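Cellulase (PDB 5E09) probably hydrolyses internal beta-1,4-glucosidic bonds of cellulose, as a halophilic family 5 glycoside hydrolase carrying a family 46 carbohydrate-binding module. Local coordinates at residues M99-H104 / M143-N148. Numbering follows the deposited sequence.
Sequences MLNLHH and MFESVN
E145 OE2 is gripped by two groups: N101 ND2 reaches it across the strands in a weak hydrogen bond of 3.2 Å, and R59, from strand 57-60 on the other flank of 97-100, makes a salt bridge to it that is probably the firmer hold. This is the C-terminal end of the parallel strands 97-100 and 142-145, neighbours in the TIM barrel of the family 5 domain, the end where such barrels carry their active site. Deeper in, L100 joins the strands through both backbone groups, its N giving to M143 O and its O taking from E145 N, each 2.9 Å. Selenomethionine M99 shares a face of the sheet with M143, its side chain crossing that of E145 at about a right angle, with SE against OE2. Past the strand ends the chains stay tied by N148 N to L102 O, 2.9 Å. At the same residue, the N148 amide stacks on one face of the H103 ring, planes 18° apart, while N148 OD1 accepts a hydrogen bond from R59. N101 ND2 also donates to H103 ND1, 3.2 Å away and only 2° out of the ring plane, which helps to hold the ring's rotation. An alanine in place of H103 would probably leave N101 ND2 without this acceptor and the N148 amide without its stacking surface. Beyond the stack, N148 ND2 donates to a water 3.0 Å away, which in turn donates to H103 O and meets H104 ND1.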
loop_
_atom_site.group_PDB
_atom_site.type_symbol
_atom_site.label_atom_id
_atom_site.label_comp_id
_atom_site.label_asym_id
_atom_site.label_seq_id
_atom_site.Cartn_x
_atom_site.Cartn_y
_atom_site.Cartn_z
HETATM N N MSE A 99 -17.769 -5.109 -4.734
HETATM C CA MSE A 99 -17.092 -6.007 -5.668
HETATM C C MSE A 99 -16.769 -7.317 -4.957
HETATM O O MSE A 99 -16.151 -7.310 -3.888
HETATM C CB MSE A 99 -15.806 -5.375 -6.232
HETATM C CG MSE A 99 -15.039 -6.305 -7.184
HETATM SE SE MSE A 99 -13.372 -5.594 -7.931
HETATM C CE MSE A 99 -13.999 -3.784 -8.348
ATOM N N LEU A 100 -17.199 -8.432 -5.543
ATOM C CA LEU A 100 -16.973 -9.759 -4.956
ATOM C C LEU A 100 -16.134 -10.647 -5.884
ATOM O O LEU A 100 -16.338 -10.636 -7.102
ATOM C CB LEU A 100 -18.309 -10.434 -4.656
ATOM C CG LEU A 100 -18.256 -11.844 -4.072
ATOM C CD1 LEU A 100 -17.713 -11.804 -2.660
ATOM C CD2 LEU A 100 -19.624 -12.513 -4.110
ATOM N N ASN A 101 -15.195 -11.412 -5.323
ATOM C CA ASN A 101 -14.322 -12.241 -6.163
ATOM C C ASN A 101 -14.033 -13.654 -5.668
ATOM O O ASN A 101 -14.610 -14.116 -4.685
ATOM C CB ASN A 101 -12.980 -11.523 -6.391
ATOM C CG ASN A 101 -12.079 -11.482 -5.155
ATOM O OD1 ASN A 101 -12.263 -12.219 -4.178
ATOM N ND2 ASN A 101 -11.070 -10.618 -5.214
ATOM N N LEU A 102 -12.995 -14.216 -6.284
ATOM C CA LEU A 102 -12.350 -15.459 -5.917
ATOM C C LEU A 102 -11.009 -14.780 -5.608
ATOM O O LEU A 102 -10.526 -14.014 -6.442
ATOM C CB LEU A 102 -12.226 -16.390 -7.115
ATOM C CG LEU A 102 -13.536 -16.813 -7.784
ATOM C CD1 LEU A 102 -13.261 -17.674 -9.008
ATOM C CD2 LEU A 102 -14.430 -17.548 -6.796
ATOM N N HIS A 103 -10.408 -15.055 -4.466
ATOM C CA HIS A 103 -9.164 -14.393 -4.125
ATOM C C HIS A 103 -7.898 -15.225 -4.114
ATOM O O HIS A 103 -7.273 -15.352 -5.117
ATOM C CB HIS A 103 -9.314 -13.621 -2.830
ATOM C CG HIS A 103 -8.393 -12.459 -2.709
ATOM N ND1 HIS A 103 -8.607 -11.277 -3.364
ATOM C CD2 HIS A 103 -7.263 -12.294 -1.999
ATOM C CE1 HIS A 103 -7.644 -10.437 -3.072
ATOM N NE2 HIS A 103 -6.822 -11.026 -2.234
ATOM N N HIS A 104 -7.522 -15.785 -2.988
ATOM C CA HIS A 104 -6.305 -16.570 -2.908
ATOM C C HIS A 104 -6.396 -17.871 -3.653
ATOM O O HIS A 104 -5.423 -18.518 -3.912
ATOM C CB HIS A 104 -5.782 -16.695 -1.496
ATOM C CG HIS A 104 -5.235 -15.419 -0.970
ATOM N ND1 HIS A 104 -4.367 -14.640 -1.685
ATOM C CD2 HIS A 104 -5.463 -14.762 0.181
ATOM C CE1 HIS A 104 -4.072 -13.567 -0.992
ATOM N NE2 HIS A 104 -4.726 -13.619 0.144
HETATM N N MSE A 143 -21.084 -6.180 -8.099
HETATM C CA MSE A 143 -20.379 -6.609 -9.298
HETATM C C MSE A 143 -19.438 -7.768 -8.968
HETATM O O MSE A 143 -18.993 -7.918 -7.823
HETATM C CB MSE A 143 -19.595 -5.441 -9.898
HETATM C CG MSE A 143 -18.352 -5.052 -9.089
HETATM SE SE MSE A 143 -17.759 -3.238 -9.463
HETATM C CE MSE A 143 -18.957 -2.297 -8.243
ATOM N N PHE A 144 -19.136 -8.579 -9.977
ATOM C CA PHE A 144 -18.272 -9.750 -9.814
ATOM C C PHE A 144 -16.943 -9.550 -10.522
ATOM O O PHE A 144 -16.931 -9.083 -11.663
ATOM C CB PHE A 144 -18.945 -11.004 -10.383
ATOM C CG PHE A 144 -20.241 -11.371 -9.723
ATOM C CD1 PHE A 144 -20.513 -10.996 -8.415
ATOM C CD2 PHE A 144 -21.185 -12.123 -10.409
ATOM C CE1 PHE A 144 -21.713 -11.357 -7.807
ATOM C CE2 PHE A 144 -22.382 -12.484 -9.806
ATOM C CZ PHE A 144 -22.645 -12.099 -8.502
ATOM N N GLU A 145 -15.827 -9.890 -9.871
ATOM C CA GLU A 145 -14.566 -10.002 -10.608
ATOM C C GLU A 145 -14.084 -11.449 -10.603
ATOM O O GLU A 145 -14.129 -12.140 -9.577
ATOM C CB GLU A 145 -13.471 -9.063 -10.070
ATOM C CG GLU A 145 -13.172 -9.193 -8.621
ATOM C CD GLU A 145 -11.837 -8.575 -8.206
ATOM O OE1 GLU A 145 -10.874 -8.561 -9.006
ATOM O OE2 GLU A 145 -11.755 -8.097 -7.057
ATOM N N SER A 146 -13.618 -11.886 -11.769
ATOM C CA SER A 146 -13.397 -13.302 -12.057
ATOM C C SER A 146 -12.435 -13.994 -11.105
ATOM O O SER A 146 -12.750 -15.055 -10.570
ATOM C CB SER A 146 -12.882 -13.461 -13.483
ATOM O OG SER A 146 -11.659 -12.769 -13.635
ATOM N N VAL A 147 -11.265 -13.396 -10.908
ATOM C CA VAL A 147 -10.213 -13.992 -10.088
ATOM C C VAL A 147 -9.184 -12.930 -9.709
ATOM O O VAL A 147 -8.826 -12.083 -10.529
ATOM C CB VAL A 147 -9.519 -15.158 -10.829
ATOM C CG1 VAL A 147 -9.223 -14.768 -12.279
ATOM C CG2 VAL A 147 -8.244 -15.596 -10.109
ATOM N N ASN A 148 -8.720 -12.955 -8.465
ATOM C CA ASN A 148 -7.712 -11.996 -8.041
ATOM C C ASN A 148 -6.329 -12.388 -8.518
ATOM O O ASN A 148 -5.932 -13.537 -8.361
ATOM C CB ASN A 148 -7.699 -11.858 -6.523
ATOM C CG ASN A 148 -6.674 -10.850 -6.049
ATOM O OD1 ASN A 148 -6.851 -9.647 -6.230
ATOM N ND2 ASN A 148 -5.586 -11.335 -5.454
HETATM O O HOH W 1 -4.364 -13.926 -4.557
#